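Local coordinates for protein exodeoxyribonuclease III (Neisseria meningitidis, PDB 2JC4) that probably degrades double-stranded DNA from its 3' ends as a magnesium-dependent exonuclease of the AP/ExoA DNA repair family, at residues A[5-10]-A[144-149]; A[86-91]-A[117-122]. All blocks are in the same frame, centred on the assembly; numbering follows the deposited sequence.

Interaction 1: A[5-10]-A[144-149]. With MG (magnesium ion), chain B.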
ATOM      1  N   THR A   5       6.232  -0.093   0.985  1.00 11.67           N
ATOM      2  CA  THR A   5       5.097  -0.163   0.066  1.00 10.10           C
ATOM      3  C   THR A   5       5.191   1.037  -0.907  1.00 10.81           C
ATOM      4  O   THR A   5       5.562   2.141  -0.503  1.00  9.82           O
ATOM      5  CB  THR A   5       3.732  -0.160   0.835  1.00 11.37           C
ATOM      6  OG1 THR A   5       2.644  -0.163  -0.104  1.00 12.79           O
ATOM      7  CG2 THR A   5       3.585   1.068   1.787  1.00  8.72           C
ATOM      8  N   TRP A   6       4.889   0.809  -2.183  1.00  9.90           N
ATOM      9  CA  TRP A   6       4.994   1.887  -3.153  1.00 10.18           C
ATOM     10  C   TRP A   6       4.018   1.701  -4.281  1.00  9.97           C
ATOM     11  O   TRP A   6       4.044   0.678  -4.978  1.00  9.68           O
ATOM     12  CB  TRP A   6       6.442   1.990  -3.699  1.00 10.62           C
ATOM     13  CG  TRP A   6       6.691   3.268  -4.516  1.00  8.51           C
ATOM     14  CD1 TRP A   6       5.960   4.418  -4.484  1.00  9.45           C
ATOM     15  CD2 TRP A   6       7.746   3.485  -5.450  1.00  9.64           C
ATOM     16  NE1 TRP A   6       6.488   5.343  -5.366  1.00 10.20           N
ATOM     17  CE2 TRP A   6       7.585   4.791  -5.976  1.00  8.97           C
ATOM     18  CE3 TRP A   6       8.820   2.706  -5.888  1.00  9.16           C
ATOM     19  CZ2 TRP A   6       8.474   5.337  -6.929  1.00 11.08           C
ATOM     20  CZ3 TRP A   6       9.690   3.237  -6.834  1.00 10.41           C
ATOM     21  CH2 TRP A   6       9.522   4.534  -7.348  1.00 11.95           C
ATOM     22  N   ASN A   7       3.144   2.693  -4.468  1.00 10.39           N
ATOM     23  CA  ASN A   7       2.262   2.739  -5.630  1.00  9.84           C
ATOM     24  C   ASN A   7       3.076   3.438  -6.722  1.00 10.20           C
ATOM     25  O   ASN A   7       3.383   4.637  -6.622  1.00  9.06           O
ATOM     26  CB  ASN A   7       0.965   3.520  -5.287  1.00  9.64           C
ATOM     27  CG  ASN A   7       0.034   3.651  -6.462  1.00  9.27           C
ATOM     28  OD1 ASN A   7       0.478   3.747  -7.614  1.00 11.36           O
ATOM     29  ND2 ASN A   7      -1.270   3.668  -6.190  1.00  9.14           N
ATOM     30  N   VAL A   8       3.493   2.659  -7.715  1.00 10.90           N
ATOM     31  CA  VAL A   8       4.461   3.110  -8.718  1.00 11.64           C
ATOM     32  C   VAL A   8       3.806   3.767  -9.926  1.00 12.17           C
ATOM     33  O   VAL A   8       4.520   4.256 -10.797  1.00 11.79           O
ATOM     34  CB  VAL A   8       5.352   1.932  -9.239  1.00 11.78           C
ATOM     35  CG1 VAL A   8       6.296   1.445  -8.170  1.00  9.79           C
ATOM     36  CG2 VAL A   8       4.495   0.755  -9.786  1.00 12.16           C
ATOM     37  N   ASN A   9       2.468   3.735 -10.004  1.00 12.31           N
ATOM     38  CA  ASN A   9       1.749   4.392 -11.120  1.00 12.64           C
ATOM     39  C   ASN A   9       2.284   3.960 -12.501  1.00 13.27           C
ATOM     40  O   ASN A   9       2.672   4.806 -13.338  1.00 13.63           O
ATOM     41  CB  ASN A   9       1.831   5.929 -10.985  1.00 12.58           C
ATOM     42  CG  ASN A   9       0.966   6.640 -11.993  1.00 14.79           C
ATOM     43  OD1 ASN A   9      -0.055   6.112 -12.388  1.00 15.22           O
ATOM     44  ND2 ASN A   9       1.365   7.843 -12.405  1.00 16.20           N
ATOM     45  N   SER A  10       2.292   2.648 -12.706  1.00 12.66           N
ATOM     46  CA  SER A  10       2.878   1.904 -13.851  1.00 12.88           C
ATOM     47  C   SER A  10       4.313   1.406 -13.562  1.00 12.34           C
ATOM     48  O   SER A  10       5.268   2.213 -13.448  1.00 12.93           O
ATOM     49  CB  SER A  10       2.832   2.650 -15.198  1.00 13.22           C
ATOM     50  OG  SER A  10       3.556   1.837 -16.126  1.00 14.37           O
ATOM     51  N   LEU A 144      -0.545  -3.734   4.179  1.00  9.61           N
ATOM     52  CA  LEU A 144      -0.002  -2.446   3.707  1.00  9.61           C
ATOM     53  C   LEU A 144      -0.323  -2.184   2.262  1.00  9.92           C
ATOM     54  O   LEU A 144      -0.672  -3.108   1.513  1.00 11.39           O
ATOM     55  CB  LEU A 144       1.532  -2.340   3.941  1.00  9.00           C
ATOM     56  CG  LEU A 144       2.505  -3.146   3.034  1.00 10.39           C
ATOM     57  CD1 LEU A 144       3.931  -2.966   3.523  1.00  9.44           C
ATOM     58  CD2 LEU A 144       2.173  -4.680   2.945  1.00  9.47           C
ATOM     59  N   GLY A 145      -0.231  -0.918   1.853  1.00 10.13           N
ATOM     60  CA  GLY A 145      -0.533  -0.588   0.466  1.00  9.67           C
ATOM     61  C   GLY A 145      -1.162   0.786   0.357  1.00  9.54           C
ATOM     62  O   GLY A 145      -1.016   1.630   1.248  1.00  8.09           O
ATOM     63  N   ASP A 146      -1.805   1.013  -0.786  1.00  8.22           N
ATOM     64  CA  ASP A 146      -2.489   2.255  -1.057  1.00  8.10           C
ATOM     65  C   ASP A 146      -3.914   1.988  -0.661  1.00  8.28           C
ATOM     66  O   ASP A 146      -4.601   1.188  -1.301  1.00  8.82           O
ATOM     67  CB  ASP A 146      -2.377   2.543  -2.540  1.00  8.62           C
ATOM     68  CG  ASP A 146      -3.105   3.809  -2.960  1.00 10.31           C
ATOM     69  OD1 ASP A 146      -3.759   4.474  -2.112  1.00  9.41           O
ATOM     70  OD2 ASP A 146      -2.974   4.129  -4.159  1.00 10.64           O
ATOM     71  N   PHE A 147      -4.352   2.622   0.431  1.00  8.00           N
ATOM     72  CA  PHE A 147      -5.681   2.394   0.957  1.00  8.38           C
ATOM     73  C   PHE A 147      -6.653   3.392   0.342  1.00  9.22           C
ATOM     74  O   PHE A 147      -7.840   3.174   0.429  1.00  9.35           O
ATOM     75  CB  PHE A 147      -5.724   2.497   2.498  1.00  8.86           C
ATOM     76  CG  PHE A 147      -5.057   1.355   3.188  1.00 11.69           C
ATOM     77  CD1 PHE A 147      -3.657   1.325   3.278  1.00 11.04           C
ATOM     78  CD2 PHE A 147      -5.813   0.303   3.750  1.00 11.77           C
ATOM     79  CE1 PHE A 147      -2.996   0.257   3.880  1.00 11.46           C
ATOM     80  CE2 PHE A 147      -5.152  -0.769   4.380  1.00 13.52           C
ATOM     81  CZ  PHE A 147      -3.733  -0.772   4.451  1.00 10.55           C
ATOM     82  N   ASN A 148      -6.146   4.444  -0.313  1.00  9.69           N
ATOM     83  CA  ASN A 148      -7.031   5.465  -0.892  1.00 11.16           C
ATOM     84  C   ASN A 148      -7.998   6.027   0.141  1.00 10.86           C
ATOM     85  O   ASN A 148      -9.093   6.440  -0.183  1.00  9.41           O
ATOM     86  CB  ASN A 148      -7.798   4.898  -2.102  1.00 10.64           C
ATOM     87  CG  ASN A 148      -7.057   5.117  -3.399  1.00 12.46           C
ATOM     88  OD1 ASN A 148      -6.672   6.268  -3.726  1.00 11.36           O
ATOM     89  ND2 ASN A 148      -6.836   4.042  -4.148  1.00  9.09           N
ATOM     90  N   ILE A 149      -7.540   6.045   1.396  1.00 11.40           N
ATOM     91  CA  ILE A 149      -8.280   6.633   2.505  1.00 10.26           C
ATOM     92  C   ILE A 149      -7.256   7.345   3.394  1.00 10.81           C
ATOM     93  O   ILE A 149      -6.192   6.774   3.783  1.00  9.95           O
ATOM     94  CB  ILE A 149      -9.083   5.590   3.341  1.00  9.81           C
ATOM     95  CG1 ILE A 149     -10.170   4.892   2.499  1.00  9.24           C
ATOM     96  CG2 ILE A 149      -9.704   6.288   4.640  1.00 10.14           C
ATOM     97  CD1 ILE A 149     -10.784   3.697   3.239  1.00 11.99           C
TER
HETATM   98 MG    MG B1256      -2.016   6.250 -10.812  1.00 17.57          MG
HETATM   99  O   HOH W   1      -0.716   6.226  -9.000  1.00 14.19           O
HETATM  100  O   HOH W   2      -2.040   8.457 -10.918  1.00 19.38           O
HETATM  101  O   HOH W   3      -3.599   6.251  -9.295  1.00 14.72           O
HETATM  102  O   HOH W   4      -3.489   5.944 -12.418  1.00 23.43           O
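Asn-7 and Asp-146 reach each other with matching first torsions: in both, CG lies anti to the backbone N (chi1 178°), which turns the amide and the carboxylate into the space between the two segments, where they meet at a slant. There Asn-7 ND2 donates to Asp-146 OD2 at 2.7 Å. The bond is short but bent, with an N-H...O angle of 140°; it meets OD2 on its anti side and stays near both group planes, although those planes are turned 55° against each other. Each group is steadied from its own segment by an Asx turn. Asn-7 OD1 accepts from Asn-9 N (3.1 Å), and Asp-146 OD1 from Asn-148 N (3.0 Å). The amide N of Asn-7 also donates to Glu-34 OE2, so two carboxylates share it.

In the DNase I-like fold, strands 2-7 and 141-144 belong to different sheets, and their C-terminal ends converge here at the active site. Magnesium is bound by Asn-9 OD1 at 2.5 Å, Glu-34 OE1 and four waters. Water 1 of that shell lies 3.1 Å from Asn-7 OD1, probably donating to it, so in this crystal Asn-7 meets the metal through water. Asp-146, predicted to be the proton donor/acceptor, has its side chain next to His-247.

Deeper between the sheets, Thr-5 CB makes an apolar contact with Leu-144 CD1 at 3.9 Å. Thr-5 OG1 is hydrogen-bonded to Gln-33 NE2 and sits 3.3 Å from Gly-145 CA, where the chain turns a corner at backbone angles that by themselves call for glycine.

Interaction 2: A[86-91]-A[117-122]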
ATOM      1  N   ASP A  86     -14.127 -11.054  -8.536  1.00 19.50           N
ATOM      2  CA  ASP A  86     -13.730  -9.714  -8.934  1.00 18.61           C
ATOM      3  C   ASP A  86     -12.465  -9.865  -9.813  1.00 17.03           C
ATOM      4  O   ASP A  86     -11.477 -10.461  -9.381  1.00 16.68           O
ATOM      5  CB  ASP A  86     -13.517  -8.832  -7.682  1.00 18.89           C
ATOM      6  CG  ASP A  86     -13.033  -7.415  -8.019  1.00 19.01           C
ATOM      7  OD1 ASP A  86     -12.957  -7.061  -9.235  1.00 13.30           O
ATOM      8  OD2 ASP A  86     -12.675  -6.695  -7.039  1.00 15.53           O
ATOM      9  N   PRO A  87     -12.521  -9.391 -11.079  1.00 15.43           N
ATOM     10  CA  PRO A  87     -11.332  -9.540 -11.946  1.00 14.97           C
ATOM     11  C   PRO A  87     -10.201  -8.535 -11.639  1.00 14.28           C
ATOM     12  O   PRO A  87      -9.083  -8.673 -12.150  1.00 15.95           O
ATOM     13  CB  PRO A  87     -11.893  -9.279 -13.350  1.00 15.59           C
ATOM     14  CG  PRO A  87     -13.044  -8.296 -13.104  1.00 13.63           C
ATOM     15  CD  PRO A  87     -13.659  -8.771 -11.796  1.00 16.60           C
ATOM     16  N   GLN A  88     -10.490  -7.525 -10.832  1.00 13.21           N
ATOM     17  CA  GLN A  88      -9.513  -6.464 -10.564  1.00 11.86           C
ATOM     18  C   GLN A  88      -8.386  -6.942  -9.648  1.00 11.70           C
ATOM     19  O   GLN A  88      -8.621  -7.425  -8.538  1.00 12.76           O
ATOM     20  CB  GLN A  88     -10.201  -5.212  -9.970  1.00 12.17           C
ATOM     21  CG  GLN A  88     -11.222  -4.592 -10.973  1.00 13.01           C
ATOM     22  CD  GLN A  88     -11.652  -3.171 -10.638  1.00 14.54           C
ATOM     23  OE1 GLN A  88     -10.846  -2.335 -10.196  1.00 14.84           O
ATOM     24  NE2 GLN A  88     -12.935  -2.894 -10.837  1.00 13.08           N
ATOM     25  N   ARG A  89      -7.161  -6.771 -10.127  1.00 12.35           N
ATOM     26  CA  ARG A  89      -5.993  -7.352  -9.454  1.00 12.87           C
ATOM     27  C   ARG A  89      -5.522  -6.405  -8.351  1.00 11.79           C
ATOM     28  O   ARG A  89      -4.779  -5.483  -8.607  1.00  9.81           O
ATOM     29  CB  ARG A  89      -4.903  -7.654 -10.480  1.00 13.66           C
ATOM     30  CG  ARG A  89      -5.353  -8.643 -11.577  1.00 12.37           C
ATOM     31  CD  ARG A  89      -6.093  -9.861 -10.959  1.00 15.35           C
ATOM     32  NE  ARG A  89      -6.146 -11.007 -11.886  1.00 18.23           N
ATOM     33  CZ  ARG A  89      -7.071 -11.976 -11.857  1.00 22.29           C
ATOM     34  NH1 ARG A  89      -8.060 -11.979 -10.950  1.00 19.92           N
ATOM     35  NH2 ARG A  89      -7.020 -12.962 -12.764  1.00 23.51           N
ATOM     36  N   ARG A  90      -5.974  -6.668  -7.116  1.00 11.22           N
ATOM     37  CA  ARG A  90      -5.821  -5.679  -6.004  1.00 11.51           C
ATOM     38  C   ARG A  90      -5.254  -6.210  -4.714  1.00 12.35           C
ATOM     39  O   ARG A  90      -4.885  -5.416  -3.849  1.00 12.35           O
ATOM     40  CB  ARG A  90      -7.177  -5.090  -5.663  1.00 11.43           C
ATOM     41  CG  ARG A  90      -7.703  -4.183  -6.769  1.00 11.79           C
ATOM     42  CD  ARG A  90      -9.010  -3.626  -6.363  1.00 11.08           C
ATOM     43  NE  ARG A  90      -9.512  -2.672  -7.360  1.00 12.35           N
ATOM     44  CZ  ARG A  90      -9.150  -1.387  -7.433  1.00 14.67           C
ATOM     45  NH1 ARG A  90      -8.204  -0.914  -6.602  1.00 14.76           N
ATOM     46  NH2 ARG A  90      -9.697  -0.592  -8.368  1.00 12.24           N
ATOM     47  N   VAL A  91      -5.222  -7.545  -4.551  1.00 12.80           N
ATOM     48  CA  VAL A  91      -4.791  -8.149  -3.262  1.00 12.33           C
ATOM     49  C   VAL A  91      -3.874  -9.350  -3.556  1.00 12.99           C
ATOM     50  O   VAL A  91      -4.247 -10.292  -4.282  1.00 11.60           O
ATOM     51  CB  VAL A  91      -6.009  -8.630  -2.427  1.00 12.58           C
ATOM     52  CG1 VAL A  91      -5.579  -9.213  -1.050  1.00 13.64           C
ATOM     53  CG2 VAL A  91      -7.046  -7.514  -2.235  1.00 12.06           C
ATOM     54  N   PHE A 117     -17.926   3.961  -5.799  1.00 13.96           N
ATOM     55  CA  PHE A 117     -17.923   4.098  -4.349  1.00 13.21           C
ATOM     56  C   PHE A 117     -18.692   2.951  -3.660  1.00 13.66           C
ATOM     57  O   PHE A 117     -18.360   2.560  -2.523  1.00 12.59           O
ATOM     58  CB  PHE A 117     -18.506   5.462  -3.928  1.00 13.10           C
ATOM     59  CG  PHE A 117     -18.155   5.862  -2.510  1.00 11.66           C
ATOM     60  CD1 PHE A 117     -16.862   6.277  -2.204  1.00  8.41           C
ATOM     61  CD2 PHE A 117     -19.113   5.835  -1.489  1.00 11.81           C
ATOM     62  CE1 PHE A 117     -16.537   6.690  -0.919  1.00  8.60           C
ATOM     63  CE2 PHE A 117     -18.769   6.225  -0.194  1.00 11.54           C
ATOM     64  CZ  PHE A 117     -17.480   6.643   0.075  1.00 11.27           C
ATOM     65  N   LYS A 118     -19.746   2.431  -4.324  1.00 14.46           N
ATOM     66  CA  LYS A 118     -20.426   1.238  -3.803  1.00 14.85           C
ATOM     67  C   LYS A 118     -19.485   0.032  -3.918  1.00 14.09           C
ATOM     68  O   LYS A 118     -19.440  -0.805  -3.008  1.00 14.29           O
ATOM     69  CB  LYS A 118     -21.769   0.938  -4.525  1.00 16.69           C
ATOM     70  CG  LYS A 118     -22.828   2.044  -4.348  1.00 20.64           C
ATOM     71  CD  LYS A 118     -24.099   1.516  -3.696  1.00 28.68           C
ATOM     72  CE  LYS A 118     -24.962   2.647  -3.131  1.00 28.90           C
ATOM     73  NZ  LYS A 118     -25.774   3.304  -4.209  1.00 31.62           N
ATOM     74  N   TYR A 119     -18.775  -0.056  -5.047  1.00 13.09           N
ATOM     75  CA  TYR A 119     -17.717  -1.065  -5.226  1.00 12.83           C
ATOM     76  C   TYR A 119     -16.723  -0.934  -4.084  1.00 12.09           C
ATOM     77  O   TYR A 119     -16.427  -1.918  -3.424  1.00 13.09           O
ATOM     78  CB  TYR A 119     -17.055  -0.956  -6.596  1.00 12.39           C
ATOM     79  CG  TYR A 119     -15.803  -1.795  -6.849  1.00 13.80           C
ATOM     80  CD1 TYR A 119     -15.733  -3.157  -6.480  1.00 17.29           C
ATOM     81  CD2 TYR A 119     -14.701  -1.228  -7.501  1.00 13.99           C
ATOM     82  CE1 TYR A 119     -14.550  -3.916  -6.735  1.00 16.50           C
ATOM     83  CE2 TYR A 119     -13.551  -1.960  -7.760  1.00 14.43           C
ATOM     84  CZ  TYR A 119     -13.481  -3.305  -7.356  1.00 13.79           C
ATOM     85  OH  TYR A 119     -12.340  -4.009  -7.639  1.00 12.65           O
ATOM     86  N   LYS A 120     -16.238   0.280  -3.820  1.00 12.10           N
ATOM     87  CA  LYS A 120     -15.287   0.496  -2.729  1.00 11.00           C
ATOM     88  C   LYS A 120     -15.804  -0.078  -1.407  1.00 11.45           C
ATOM     89  O   LYS A 120     -15.058  -0.743  -0.682  1.00 10.78           O
ATOM     90  CB  LYS A 120     -14.945   1.989  -2.545  1.00 10.11           C
ATOM     91  CG  LYS A 120     -13.746   2.246  -1.629  1.00  9.98           C
ATOM     92  CD  LYS A 120     -13.382   3.754  -1.583  1.00 11.96           C
ATOM     93  CE  LYS A 120     -12.030   4.003  -0.861  1.00 10.16           C
ATOM     94  NZ  LYS A 120     -11.507   5.392  -1.069  1.00 10.24           N
ATOM     95  N   GLU A 121     -17.073   0.210  -1.078  1.00 12.08           N
ATOM     96  CA  GLU A 121     -17.676  -0.273   0.174  1.00 13.59           C
ATOM     97  C   GLU A 121     -17.663  -1.792   0.231  1.00 13.78           C
ATOM     98  O   GLU A 121     -17.275  -2.367   1.232  1.00 13.66           O
ATOM     99  CB  GLU A 121     -19.112   0.257   0.319  1.00 14.81           C
ATOM    100  CG  GLU A 121     -19.855  -0.186   1.592  1.00 16.54           C
ATOM    101  CD  GLU A 121     -21.290   0.330   1.627  1.00 22.43           C
ATOM    102  OE1 GLU A 121     -21.815   0.805   0.604  1.00 22.65           O
ATOM    103  OE2 GLU A 121     -21.887   0.270   2.706  1.00 26.43           O
ATOM    104  N   GLN A 122     -18.099  -2.446  -0.847  1.00 13.99           N
ATOM    105  CA  GLN A 122     -18.239  -3.913  -0.811  1.00 14.72           C
ATOM    106  C   GLN A 122     -16.848  -4.555  -0.759  1.00 13.97           C
ATOM    107  O   GLN A 122     -16.655  -5.611  -0.135  1.00 14.14           O
ATOM    108  CB  GLN A 122     -18.972  -4.396  -2.066  1.00 15.46           C
ATOM    109  CG  GLN A 122     -20.371  -3.740  -2.306  1.00 21.56           C
ATOM    110  CD  GLN A 122     -20.937  -3.996  -3.733  1.00 27.46           C
ATOM    111  OE1 GLN A 122     -20.218  -3.924  -4.747  1.00 30.72           O
ATOM    112  NE2 GLN A 122     -22.239  -4.284  -3.802  1.00 30.98           N
TER
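Tyr-119 supplies most of the buried surface, 96 Å², with Asp-86 (22 Å²) and Gln-88 (19 Å²) facing it from the other segment. The element that receives it is an Asx turn in the loop before strand 91-96: Asp-86 OD1 accepts from Gln-88 N at 3.0 Å, a nearly straight bond (165°) that comes from above the carboxylate plane. With one oxygen engaged in this way, Asp-86 offers OD2 to the helix. Tyr-119 OH donates to Asp-86 OD2 at 2.8 Å, meeting the syn lone pair of that oxygen. The oxygen lies at the edge of the phenol ring and near its plane, while the carboxylate itself stands 79° from the ring.

Tyr-119 is carried out from helix 115-135 with CG anti to the backbone N, and its hydroxyl enters the loop among three side chains. Gln-88 runs in from the opposite direction, its chain extended beyond CG, and its amide lies close to the ring, Gln-88 NE2 being 3.3 Å from Tyr-119 CE2. The amide plane is inclined to the ring, and neither of its polar atoms has the angle for a bond to the hydroxyl, so this pair meets by packing. A dihydrogenphosphate ion touches Gln-88, and Trp-123 of the same helix packs against both Tyr-119 and Asp-86.

Arg-90 completes the setting. Its NE gives Tyr-119 OH a weak bond, its NH1 donates to Tyr-105 O, and its NH2 donates to Gln-88 OE1 at 2.8 Å, tilted 20° from the carbonyl plane.

In the fold
The centres of interactions 1 and 2 lie 15 Å apart. Along the chain the order is 5-10, 86-91, 117-122, 144-149, so interaction 2 falls wholly within the span that interaction 1 closes. Interaction 1 is central and joins the ends of strands from the two sheets of the fold; interaction 2 is peripheral and ties helix 115-135 to the loop leading into strand 91-96 of the sheet that also holds strand 141-144. They touch directly: Lys-120 NZ is 2.8 Å from Asn-148 O, a probable hydrogen bond. Tyr-105, at the end of strand 99-105 and predicted to be an active-site residue, touches Asn-7 and Asp-146 as well as Arg-90, consistent with both contacts bordering one catalytic region.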